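Local coordinates for protein peptidase S15/CocE/NonD (Thaumarchaeota archaeon SCGC AB-539-E09, PDB 4PF1) that probably acts as a serine aminopeptidase of the S15 (X-Pro dipeptidyl-peptidase) family, built on an alpha/beta-hydrolase fold, at residues A97-V102 with V355-L360; K304-L309 with I372-S377; L360-Y363 with P368-D371. All coordinates share one frame; numbering follows the deposited sequence.

Helix 347-365 and the chain that leaves it tie the three contacts together. Contact 1 sets the helix against the start of strand 100-105; contact 3, its centre about 11 Å away, folds the outgoing loop back on the same helix; contact 2 joins strand 375-379 to helix 301-309, its centre about 21 Å from that of contact 1 and about 18 Å from that of contact 3. Contacts 1 and 3 share Leu360 and a hydrogen bond of 2.7 Å between Tyr99 OH and Asp361 OD1. Contacts 1 and 2 meet where Phe359 CB lies 3.7 Å from Ile372 CD1. Both strands belong to the central hydrolase sheet; the probable Ser161-His328-Asp295 triad involves no residue of the three contacts.

Contact 1: residues A97-V102 with V355-L360; sequences ARYIIV and VMQPFL
The Tyr99 phenol and the Gln357 amide reach toward each other, their planes 73° apart. Tyr99 has CG anti to its carbonyl carbon (chi1 -84°), which sends the ring from its loop toward the helix. Gln357 bends at chi2 (53°) and brings NE2 obliquely against the hydroxyl end of the ring, 3.4 Å from Tyr99 CZ. Ala97 CB approaches the same nitrogen, 3.5 Å from Gln357 NE2. Leu360 CB lies beside the rim of the ring, close to its plane and 3.7 Å from Tyr99 OH.

Here helix 347-365 of the alpha/beta-hydrolase fold packs against the entrance to strand 100-105, one of the strands of the central sheet. Just before that strand, Arg98 has positive phi and ends helix 92-96 in a Schellman motif. The polar ends are settled mainly by neighbours: Asp361 OD1 is the acceptor that Tyr99 OH shares with Gln357 NE2, while Gln357 OE1 bonds to Thr93 OG1 on helix 92-96. A phenylalanine in place of Tyr99 would keep the ring but would probably leave Asp361 OD1 with one hydrogen bond fewer and weaken the tie between loop and helix. Thr94 and Pro61 also touch the buried Tyr99 side chain.

Contact 2: residues K304-L309 with I372-S377; sequences KLYKVL and IPRVLS
Tyr306 carries the whole contact from the helix, meeting Val375 and Arg374 with the hydroxyl half of its ring. The apolar part is a CH-pi approach by one methyl: Val375 CG2 lies 4.1 Å from the centroid of the Tyr306 ring, 30° off its normal, hence off-centre. That methyl is displaced toward the phenol end, with Val375 CG2 3.6 Å from Tyr306 CZ. The valine side chain lies roughly perpendicular to that of the tyrosine. CG1 of Val375 stands anti to the backbone N (chi1 173°), which leaves CG2 as the branch facing the tyrosine.

Arg374 contributes its aliphatic chain: the CG methylene is what meets the rim of the phenol, close to the ring plane and 3.4 Å from Tyr306 OH. The bends at chi2 and chi3 come beyond this point of contact.

No hydrogen bond joins the two segments. Tyr306 is buried, and its hydroxyl is satisfied by a hydrogen bond with Asp390 OD1; the Tyr306 ring also meets that of Phe321 with planes only about 15° apart.

Helix 301-309 thus packs on strand 375-379, which pairs in parallel with strand 319-324 on one side and antiparallel with the edge strand 384-388 on the other; Trp391, just beyond, touches both Tyr306 and Val375.

Contact 3: residues L360-Y363 with P368-D371; sequences LDHY and PKLD
A tight reversal at the end of helix 347-365 brings the chain back past the last turns it has just left, and Lys369 lies across the His362 ring. His362 has CG anti to its backbone N (chi1 168°), which turns the imidazole toward the returning loop. The two meet in a CH-pi contact over one face of the imidazole: Lys369 CB stands 3.6 Å from the centroid of the His362 ring, 15° off the normal. From there CG continues over the ring and CD passes its NE2 rim, Lys369 CD lying 3.6 Å from His362 NE2.

The chain stays extended through chi3 and turns only at chi4 (69°), which delivers the ammonium to the tyrosine: Lys369 NZ gives a weak hydrogen bond of 3.1 Å to Tyr363 OH. Tyr363 in turn has His362 CD2 over the centre of one face, 3.7 Å above its plane. Across the loop, His362 ND1 is hydrogen-bonded to Ala367 O, which would fix the rotation of the imidazole, while the Tyr363 ring meets Phe359 edge-to-face.

Such a surface contact belongs to the helix-to-strand half of a beta-alpha-beta crossover, which leads from strand 319-324 through helix 347-365 to the neighbouring parallel strand 375-379 of the alpha/beta-hydrolase sheet.

Contact 1: residues A97-V102 with V355-L360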
ATOM      1  N   ALA A  97      20.240  26.624  11.457  1.00 17.43           N
ATOM      2  CA  ALA A  97      20.936  27.635  12.264  1.00 17.80           C
ATOM      3  C   ALA A  97      22.194  28.157  11.537  1.00 22.22           C
ATOM      4  O   ALA A  97      22.853  29.077  12.024  1.00 22.08           O
ATOM      5  CB  ALA A  97      21.318  27.049  13.616  1.00 18.51           C
ATOM      6  N   ARG A  98      22.509  27.557  10.364  1.00 18.87           N
ATOM      7  CA  ARG A  98      23.636  27.901   9.485  1.00 18.64           C
ATOM      8  C   ARG A  98      25.005  27.640  10.156  1.00 21.05           C
ATOM      9  O   ARG A  98      25.946  28.425  10.001  1.00 20.58           O
ATOM     10  CB  ARG A  98      23.520  29.342   8.946  1.00 19.78           C
ATOM     11  CG  ARG A  98      22.230  29.575   8.156  1.00 29.76           C
ATOM     12  CD  ARG A  98      22.068  31.013   7.715  1.00 38.84           C
ATOM     13  NE  ARG A  98      22.941  31.339   6.588  1.00 48.84           N
ATOM     14  CZ  ARG A  98      23.770  32.378   6.561  1.00 61.43           C
ATOM     15  NH1 ARG A  98      24.529  32.602   5.497  1.00 44.32           N
ATOM     16  NH2 ARG A  98      23.839  33.208   7.596  1.00 51.30           N
ATOM     17  N   TYR A  99      25.119  26.490  10.851  1.00 16.68           N
ATOM     18  CA  TYR A  99      26.377  26.006  11.435  1.00 15.95           C
ATOM     19  C   TYR A  99      27.256  25.482  10.316  1.00 19.21           C
ATOM     20  O   TYR A  99      26.740  25.128   9.249  1.00 18.94           O
ATOM     21  CB  TYR A  99      26.099  24.829  12.407  1.00 16.81           C
ATOM     22  CG  TYR A  99      25.703  25.170  13.830  1.00 17.86           C
ATOM     23  CD1 TYR A  99      24.947  26.304  14.115  1.00 19.87           C
ATOM     24  CD2 TYR A  99      25.980  24.295  14.876  1.00 18.01           C
ATOM     25  CE1 TYR A  99      24.541  26.596  15.416  1.00 19.98           C
ATOM     26  CE2 TYR A  99      25.566  24.568  16.177  1.00 18.95           C
ATOM     27  CZ  TYR A  99      24.848  25.722  16.443  1.00 25.71           C
ATOM     28  OH  TYR A  99      24.468  26.011  17.730  1.00 28.26           O
ATOM     29  N   ILE A 100      28.558  25.336  10.570  1.00 14.76           N
ATOM     30  CA  ILE A 100      29.431  24.655   9.626  1.00 13.87           C
ATOM     31  C   ILE A 100      29.314  23.165   9.968  1.00 17.58           C
ATOM     32  O   ILE A 100      29.469  22.794  11.134  1.00 16.46           O
ATOM     33  CB  ILE A 100      30.892  25.198   9.675  1.00 16.76           C
ATOM     34  CG1 ILE A 100      30.984  26.585   8.998  1.00 17.01           C
ATOM     35  CG2 ILE A 100      31.874  24.207   9.029  1.00 16.83           C
ATOM     36  CD1 ILE A 100      32.081  27.505   9.553  1.00 21.28           C
ATOM     37  N   ILE A 101      28.928  22.335   8.989  1.00 14.81           N
ATOM     38  CA  ILE A 101      28.744  20.902   9.223  1.00 14.38           C
ATOM     39  C   ILE A 101      29.941  20.144   8.647  1.00 18.21           C
ATOM     40  O   ILE A 101      30.249  20.274   7.458  1.00 18.07           O
ATOM     41  CB  ILE A 101      27.385  20.397   8.669  1.00 16.99           C
ATOM     42  CG1 ILE A 101      26.212  21.197   9.296  1.00 17.08           C
ATOM     43  CG2 ILE A 101      27.219  18.884   8.918  1.00 17.02           C
ATOM     44  CD1 ILE A 101      25.045  21.399   8.413  1.00 22.98           C
ATOM     45  N   VAL A 102      30.640  19.384   9.510  1.00 14.28           N
ATOM     46  CA  VAL A 102      31.850  18.661   9.125  1.00 13.99           C
ATOM     47  C   VAL A 102      31.697  17.154   9.373  1.00 17.10           C
ATOM     48  O   VAL A 102      31.370  16.736  10.487  1.00 15.99           O
ATOM     49  CB  VAL A 102      33.108  19.225   9.855  1.00 17.99           C
ATOM     50  CG1 VAL A 102      34.358  18.439   9.490  1.00 17.87           C
ATOM     51  CG2 VAL A 102      33.307  20.709   9.558  1.00 18.04           C
ATOM     52  N   VAL A 355      15.234  21.051  22.390  1.00 12.64           N
ATOM     53  CA  VAL A 355      16.182  20.688  23.450  1.00 12.56           C
ATOM     54  C   VAL A 355      17.635  20.710  22.934  1.00 17.59           C
ATOM     55  O   VAL A 355      18.465  21.400  23.524  1.00 17.56           O
ATOM     56  CB  VAL A 355      15.837  19.314  24.107  1.00 16.05           C
ATOM     57  CG1 VAL A 355      16.791  18.993  25.258  1.00 15.96           C
ATOM     58  CG2 VAL A 355      14.385  19.268  24.581  1.00 15.84           C
ATOM     59  N   MET A 356      17.942  19.951  21.852  1.00 14.55           N
ATOM     60  CA  MET A 356      19.307  19.835  21.319  1.00 14.25           C
ATOM     61  C   MET A 356      19.843  21.158  20.745  1.00 19.03           C
ATOM     62  O   MET A 356      20.967  21.537  21.074  1.00 18.69           O
ATOM     63  CB  MET A 356      19.411  18.718  20.265  1.00 15.79           C
ATOM     64  CG  MET A 356      20.857  18.355  19.922  1.00 18.96           C
ATOM     65  SD  MET A 356      21.050  17.332  18.441  1.00 22.42           S
ATOM     66  CE  MET A 356      20.515  18.468  17.183  1.00 19.44           C
ATOM     67  N   GLN A 357      19.070  21.841  19.876  1.00 16.08           N
ATOM     68  CA  GLN A 357      19.528  23.103  19.284  1.00 15.97           C
ATOM     69  C   GLN A 357      19.732  24.208  20.365  1.00 20.05           C
ATOM     70  O   GLN A 357      20.814  24.793  20.377  1.00 20.37           O
ATOM     71  CB  GLN A 357      18.606  23.579  18.145  1.00 17.15           C
ATOM     72  CG  GLN A 357      19.254  24.617  17.203  1.00 21.17           C
ATOM     73  CD  GLN A 357      20.599  24.191  16.626  1.00 33.68           C
ATOM     74  OE1 GLN A 357      20.809  23.040  16.216  1.00 26.21           O
ATOM     75  NE2 GLN A 357      21.531  25.129  16.556  1.00 25.34           N
ATOM     76  N   PRO A 358      18.805  24.438  21.344  1.00 16.06           N
ATOM     77  CA  PRO A 358      19.083  25.456  22.380  1.00 16.18           C
ATOM     78  C   PRO A 358      20.282  25.079  23.262  1.00 19.13           C
ATOM     79  O   PRO A 358      21.008  25.969  23.702  1.00 18.63           O
ATOM     80  CB  PRO A 358      17.780  25.513  23.186  1.00 18.01           C
ATOM     81  CG  PRO A 358      16.741  24.962  22.272  1.00 22.05           C
ATOM     82  CD  PRO A 358      17.449  23.882  21.515  1.00 17.30           C
ATOM     83  N   PHE A 359      20.513  23.762  23.482  1.00 15.39           N
ATOM     84  CA  PHE A 359      21.679  23.253  24.219  1.00 14.86           C
ATOM     85  C   PHE A 359      22.963  23.684  23.493  1.00 18.60           C
ATOM     86  O   PHE A 359      23.835  24.302  24.102  1.00 17.82           O
ATOM     87  CB  PHE A 359      21.607  21.710  24.349  1.00 15.99           C
ATOM     88  CG  PHE A 359      22.860  21.022  24.852  1.00 17.29           C
ATOM     89  CD1 PHE A 359      23.143  20.963  26.213  1.00 20.40           C
ATOM     90  CD2 PHE A 359      23.734  20.397  23.969  1.00 18.74           C
ATOM     91  CE1 PHE A 359      24.289  20.307  26.679  1.00 21.09           C
ATOM     92  CE2 PHE A 359      24.882  19.746  24.436  1.00 21.32           C
ATOM     93  CZ  PHE A 359      25.152  19.708  25.786  1.00 19.51           C
ATOM     94  N   LEU A 360      23.041  23.400  22.173  1.00 15.33           N
ATOM     95  CA  LEU A 360      24.189  23.741  21.330  1.00 15.22           C
ATOM     96  C   LEU A 360      24.359  25.251  21.186  1.00 19.36           C
ATOM     97  O   LEU A 360      25.478  25.745  21.318  1.00 19.21           O
ATOM     98  CB  LEU A 360      24.063  23.095  19.934  1.00 14.80           C
ATOM     99  CG  LEU A 360      24.080  21.559  19.872  1.00 18.66           C
ATOM    100  CD1 LEU A 360      23.713  21.072  18.488  1.00 18.25           C
ATOM    101  CD2 LEU A 360      25.439  20.995  20.293  1.00 19.80           C
TER

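Contact 2: residues K304-L309 with I372-S377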
ATOM      1  N   LYS A 304      23.364   3.449  30.883  1.00 15.61           N
ATOM      2  CA  LYS A 304      24.560   3.090  31.662  1.00 16.08           C
ATOM      3  C   LYS A 304      25.537   4.281  31.708  1.00 20.75           C
ATOM      4  O   LYS A 304      26.185   4.496  32.732  1.00 20.45           O
ATOM      5  CB  LYS A 304      25.246   1.829  31.089  1.00 18.22           C
ATOM      6  CG  LYS A 304      26.366   1.260  31.973  1.00 24.21           C
ATOM      7  CD  LYS A 304      25.841   0.314  33.057  1.00 32.23           C
ATOM      8  CE  LYS A 304      26.895  -0.039  34.083  1.00 47.41           C
ATOM      9  NZ  LYS A 304      27.934  -0.958  33.543  1.00 58.97           N
ATOM     10  N   LEU A 305      25.600   5.080  30.610  1.00 18.29           N
ATOM     11  CA  LEU A 305      26.434   6.286  30.540  1.00 18.77           C
ATOM     12  C   LEU A 305      25.985   7.306  31.569  1.00 23.79           C
ATOM     13  O   LEU A 305      26.814   7.799  32.328  1.00 24.33           O
ATOM     14  CB  LEU A 305      26.402   6.920  29.137  1.00 18.55           C
ATOM     15  CG  LEU A 305      27.397   6.399  28.116  1.00 23.38           C
ATOM     16  CD1 LEU A 305      27.190   7.086  26.777  1.00 23.16           C
ATOM     17  CD2 LEU A 305      28.841   6.589  28.589  1.00 25.76           C
ATOM     18  N   TYR A 306      24.663   7.609  31.619  1.00 20.70           N
ATOM     19  CA  TYR A 306      24.118   8.546  32.602  1.00 21.02           C
ATOM     20  C   TYR A 306      24.385   8.047  34.029  1.00 25.02           C
ATOM     21  O   TYR A 306      24.799   8.834  34.871  1.00 24.54           O
ATOM     22  CB  TYR A 306      22.604   8.790  32.383  1.00 21.90           C
ATOM     23  CG  TYR A 306      21.940   9.523  33.536  1.00 24.30           C
ATOM     24  CD1 TYR A 306      22.104  10.896  33.705  1.00 26.26           C
ATOM     25  CD2 TYR A 306      21.207   8.832  34.496  1.00 25.50           C
ATOM     26  CE1 TYR A 306      21.518  11.568  34.775  1.00 26.43           C
ATOM     27  CE2 TYR A 306      20.637   9.490  35.585  1.00 26.82           C
ATOM     28  CZ  TYR A 306      20.799  10.858  35.723  1.00 34.45           C
ATOM     29  OH  TYR A 306      20.229  11.506  36.792  1.00 36.39           O
ATOM     30  N   LYS A 307      24.161   6.737  34.286  1.00 21.98           N
ATOM     31  CA  LYS A 307      24.338   6.117  35.606  1.00 22.40           C
ATOM     32  C   LYS A 307      25.756   6.324  36.168  1.00 27.92           C
ATOM     33  O   LYS A 307      25.898   6.590  37.363  1.00 28.40           O
ATOM     34  CB  LYS A 307      24.004   4.614  35.550  1.00 24.42           C
ATOM     35  CG  LYS A 307      23.965   3.933  36.928  1.00 34.50           C
ATOM     36  CD  LYS A 307      23.475   2.478  36.872  1.00 39.82           C
ATOM     37  CE  LYS A 307      24.530   1.485  36.423  1.00 43.27           C
ATOM     38  NZ  LYS A 307      25.688   1.409  37.359  1.00 46.95           N
ATOM     39  N   VAL A 308      26.790   6.215  35.317  1.00 25.09           N
ATOM     40  CA  VAL A 308      28.182   6.341  35.763  1.00 26.07           C
ATOM     41  C   VAL A 308      28.672   7.812  35.753  1.00 30.98           C
ATOM     42  O   VAL A 308      29.551   8.157  36.544  1.00 31.63           O
ATOM     43  CB  VAL A 308      29.152   5.415  34.965  1.00 30.02           C
ATOM     44  CG1 VAL A 308      28.692   3.960  35.008  1.00 29.51           C
ATOM     45  CG2 VAL A 308      29.326   5.886  33.519  1.00 29.52           C
ATOM     46  N   LEU A 309      28.118   8.665  34.865  1.00 27.33           N
ATOM     47  CA  LEU A 309      28.580  10.052  34.732  1.00 27.49           C
ATOM     48  C   LEU A 309      27.769  11.054  35.575  1.00 31.82           C
ATOM     49  O   LEU A 309      28.276  12.142  35.855  1.00 31.74           O
ATOM     50  CB  LEU A 309      28.607  10.491  33.253  1.00 27.05           C
ATOM     51  CG  LEU A 309      29.570   9.712  32.326  1.00 31.46           C
ATOM     52  CD1 LEU A 309      29.351  10.086  30.877  1.00 30.94           C
ATOM     53  CD2 LEU A 309      31.034   9.930  32.716  1.00 34.60           C
ATOM     54  N   ILE A 372      17.206  22.747  30.859  1.00 27.34           N
ATOM     55  CA  ILE A 372      17.068  21.341  30.479  1.00 25.55           C
ATOM     56  C   ILE A 372      17.122  20.515  31.764  1.00 27.85           C
ATOM     57  O   ILE A 372      18.025  20.730  32.578  1.00 27.50           O
ATOM     58  CB  ILE A 372      18.166  20.905  29.445  1.00 28.31           C
ATOM     59  CG1 ILE A 372      18.137  21.793  28.177  1.00 28.58           C
ATOM     60  CG2 ILE A 372      18.043  19.407  29.075  1.00 28.36           C
ATOM     61  CD1 ILE A 372      19.452  21.835  27.406  1.00 33.63           C
ATOM     62  N   PRO A 373      16.162  19.588  31.999  1.00 23.16           N
ATOM     63  CA  PRO A 373      16.216  18.793  33.235  1.00 22.87           C
ATOM     64  C   PRO A 373      17.375  17.794  33.228  1.00 25.97           C
ATOM     65  O   PRO A 373      17.990  17.557  32.179  1.00 25.56           O
ATOM     66  CB  PRO A 373      14.865  18.073  33.245  1.00 24.45           C
ATOM     67  CG  PRO A 373      14.502  17.941  31.808  1.00 28.42           C
ATOM     68  CD  PRO A 373      15.006  19.204  31.158  1.00 24.21           C
ATOM     69  N   ARG A 374      17.674  17.210  34.400  1.00 21.90           N
ATOM     70  CA  ARG A 374      18.694  16.174  34.539  1.00 21.34           C
ATOM     71  C   ARG A 374      18.316  14.990  33.651  1.00 23.27           C
ATOM     72  O   ARG A 374      19.159  14.469  32.919  1.00 22.70           O
ATOM     73  CB  ARG A 374      18.804  15.738  36.015  1.00 22.84           C
ATOM     74  CG  ARG A 374      20.001  14.836  36.329  1.00 32.54           C
ATOM     75  CD  ARG A 374      21.244  15.607  36.765  1.00 43.16           C
ATOM     76  NE  ARG A 374      20.948  16.684  37.717  1.00 50.99           N
ATOM     77  CZ  ARG A 374      20.883  16.527  39.037  1.00 62.07           C
ATOM     78  NH1 ARG A 374      20.610  17.560  39.821  1.00 45.17           N
ATOM     79  NH2 ARG A 374      21.082  15.331  39.582  1.00 49.18           N
ATOM     80  N   VAL A 375      17.024  14.602  33.691  1.00 18.35           N
ATOM     81  CA  VAL A 375      16.479  13.503  32.902  1.00 16.93           C
ATOM     82  C   VAL A 375      15.196  13.968  32.189  1.00 19.46           C
ATOM     83  O   VAL A 375      14.292  14.530  32.816  1.00 19.04           O
ATOM     84  CB  VAL A 375      16.244  12.221  33.760  1.00 20.69           C
ATOM     85  CG1 VAL A 375      15.524  11.135  32.961  1.00 19.98           C
ATOM     86  CG2 VAL A 375      17.560  11.683  34.318  1.00 20.80           C
ATOM     87  N   LEU A 376      15.147  13.756  30.873  1.00 14.54           N
ATOM     88  CA  LEU A 376      13.993  14.055  30.040  1.00 13.63           C
ATOM     89  C   LEU A 376      13.501  12.724  29.492  1.00 15.73           C
ATOM     90  O   LEU A 376      14.179  12.108  28.671  1.00 14.14           O
ATOM     91  CB  LEU A 376      14.377  15.055  28.927  1.00 13.65           C
ATOM     92  CG  LEU A 376      13.243  15.605  28.048  1.00 18.15           C
ATOM     93  CD1 LEU A 376      12.193  16.351  28.876  1.00 18.39           C
ATOM     94  CD2 LEU A 376      13.796  16.522  26.980  1.00 20.65           C
ATOM     95  N   SER A 377      12.405  12.211  30.063  1.00 12.10           N
ATOM     96  CA  SER A 377      11.899  10.884  29.726  1.00 11.24           C
ATOM     97  C   SER A 377      10.511  10.935  29.104  1.00 14.88           C
ATOM     98  O   SER A 377       9.607  11.581  29.639  1.00 14.03           O
ATOM     99  CB  SER A 377      11.882   9.999  30.970  1.00 13.58           C
ATOM    100  OG  SER A 377      11.224   8.764  30.743  1.00 19.10           O
TER

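Contact 3: residues L360-Y363 with P368-D371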
ATOM      1  N   LEU A 360      23.041  23.400  22.173  1.00 15.33           N
ATOM      2  CA  LEU A 360      24.189  23.741  21.330  1.00 15.22           C
ATOM      3  C   LEU A 360      24.359  25.251  21.186  1.00 19.36           C
ATOM      4  O   LEU A 360      25.478  25.745  21.318  1.00 19.21           O
ATOM      5  CB  LEU A 360      24.063  23.095  19.934  1.00 14.80           C
ATOM      6  CG  LEU A 360      24.080  21.559  19.872  1.00 18.66           C
ATOM      7  CD1 LEU A 360      23.713  21.072  18.488  1.00 18.25           C
ATOM      8  CD2 LEU A 360      25.439  20.995  20.293  1.00 19.80           C
ATOM      9  N   ASP A 361      23.252  25.988  20.934  1.00 15.60           N
ATOM     10  CA  ASP A 361      23.287  27.443  20.755  1.00 16.02           C
ATOM     11  C   ASP A 361      23.822  28.164  21.994  1.00 19.66           C
ATOM     12  O   ASP A 361      24.546  29.148  21.848  1.00 19.08           O
ATOM     13  CB  ASP A 361      21.905  27.993  20.374  1.00 17.93           C
ATOM     14  CG  ASP A 361      21.494  27.701  18.941  1.00 29.68           C
ATOM     15  OD1 ASP A 361      22.385  27.664  18.060  1.00 30.03           O
ATOM     16  OD2 ASP A 361      20.278  27.574  18.688  1.00 36.69           O
ATOM     17  N   HIS A 362      23.512  27.655  23.207  1.00 16.34           N
ATOM     18  CA  HIS A 362      24.003  28.269  24.439  1.00 16.47           C
ATOM     19  C   HIS A 362      25.533  28.158  24.564  1.00 21.34           C
ATOM     20  O   HIS A 362      26.182  29.155  24.864  1.00 21.74           O
ATOM     21  CB  HIS A 362      23.322  27.675  25.686  1.00 17.01           C
ATOM     22  CG  HIS A 362      23.990  28.080  26.968  1.00 20.68           C
ATOM     23  ND1 HIS A 362      24.002  29.397  27.390  1.00 23.01           N
ATOM     24  CD2 HIS A 362      24.724  27.339  27.831  1.00 22.50           C
ATOM     25  CE1 HIS A 362      24.718  29.414  28.504  1.00 22.66           C
ATOM     26  NE2 HIS A 362      25.164  28.198  28.816  1.00 22.80           N
ATOM     27  N   TYR A 363      26.098  26.958  24.354  1.00 18.17           N
ATOM     28  CA  TYR A 363      27.538  26.732  24.513  1.00 18.61           C
ATOM     29  C   TYR A 363      28.365  27.171  23.297  1.00 23.67           C
ATOM     30  O   TYR A 363      29.573  27.370  23.433  1.00 24.05           O
ATOM     31  CB  TYR A 363      27.828  25.251  24.824  1.00 19.58           C
ATOM     32  CG  TYR A 363      27.319  24.791  26.175  1.00 21.21           C
ATOM     33  CD1 TYR A 363      27.904  25.244  27.355  1.00 23.63           C
ATOM     34  CD2 TYR A 363      26.282  23.867  26.274  1.00 21.37           C
ATOM     35  CE1 TYR A 363      27.437  24.826  28.601  1.00 24.42           C
ATOM     36  CE2 TYR A 363      25.812  23.436  27.513  1.00 22.40           C
ATOM     37  CZ  TYR A 363      26.398  23.911  28.676  1.00 30.67           C
ATOM     38  OH  TYR A 363      25.948  23.482  29.902  1.00 32.39           O
ATOM     39  N   PRO A 368      20.734  32.369  25.316  1.00 27.65           N
ATOM     40  CA  PRO A 368      20.210  32.127  26.677  1.00 27.81           C
ATOM     41  C   PRO A 368      20.142  30.645  27.029  1.00 31.40           C
ATOM     42  O   PRO A 368      19.723  29.829  26.203  1.00 30.19           O
ATOM     43  CB  PRO A 368      18.815  32.754  26.634  1.00 29.83           C
ATOM     44  CG  PRO A 368      18.902  33.784  25.576  1.00 34.35           C
ATOM     45  CD  PRO A 368      19.812  33.218  24.533  1.00 29.32           C
ATOM     46  N   LYS A 369      20.606  30.295  28.241  1.00 28.90           N
ATOM     47  CA  LYS A 369      20.653  28.914  28.715  1.00 28.61           C
ATOM     48  C   LYS A 369      19.251  28.379  29.001  1.00 32.66           C
ATOM     49  O   LYS A 369      18.553  28.899  29.874  1.00 33.06           O
ATOM     50  CB  LYS A 369      21.544  28.795  29.968  1.00 31.61           C
ATOM     51  CG  LYS A 369      21.830  27.352  30.383  1.00 43.63           C
ATOM     52  CD  LYS A 369      22.888  27.272  31.478  1.00 52.94           C
ATOM     53  CE  LYS A 369      22.941  25.906  32.126  1.00 62.54           C
ATOM     54  NZ  LYS A 369      23.474  24.863  31.207  1.00 68.70           N
ATOM     55  N   LEU A 370      18.849  27.335  28.264  1.00 28.74           N
ATOM     56  CA  LEU A 370      17.558  26.683  28.462  1.00 28.46           C
ATOM     57  C   LEU A 370      17.638  25.763  29.676  1.00 31.95           C
ATOM     58  O   LEU A 370      18.634  25.057  29.848  1.00 30.85           O
ATOM     59  CB  LEU A 370      17.150  25.894  27.195  1.00 27.92           C
ATOM     60  CG  LEU A 370      15.834  25.094  27.261  1.00 32.23           C
ATOM     61  CD1 LEU A 370      14.617  26.010  27.222  1.00 32.83           C
ATOM     62  CD2 LEU A 370      15.759  24.097  26.143  1.00 33.53           C
ATOM     63  N   ASP A 371      16.597  25.785  30.527  1.00 29.50           N
ATOM     64  CA  ASP A 371      16.532  24.945  31.719  1.00 29.63           C
ATOM     65  C   ASP A 371      16.186  23.501  31.323  1.00 32.46           C
ATOM     66  O   ASP A 371      15.023  23.093  31.390  1.00 32.55           O
ATOM     67  CB  ASP A 371      15.520  25.517  32.743  1.00 32.23           C
ATOM     68  CG  ASP A 371      15.434  24.766  34.069  1.00 43.81           C
ATOM     69  OD1 ASP A 371      16.463  24.187  34.498  1.00 44.17           O
ATOM     70  OD2 ASP A 371      14.352  24.794  34.696  1.00 50.79           O
TER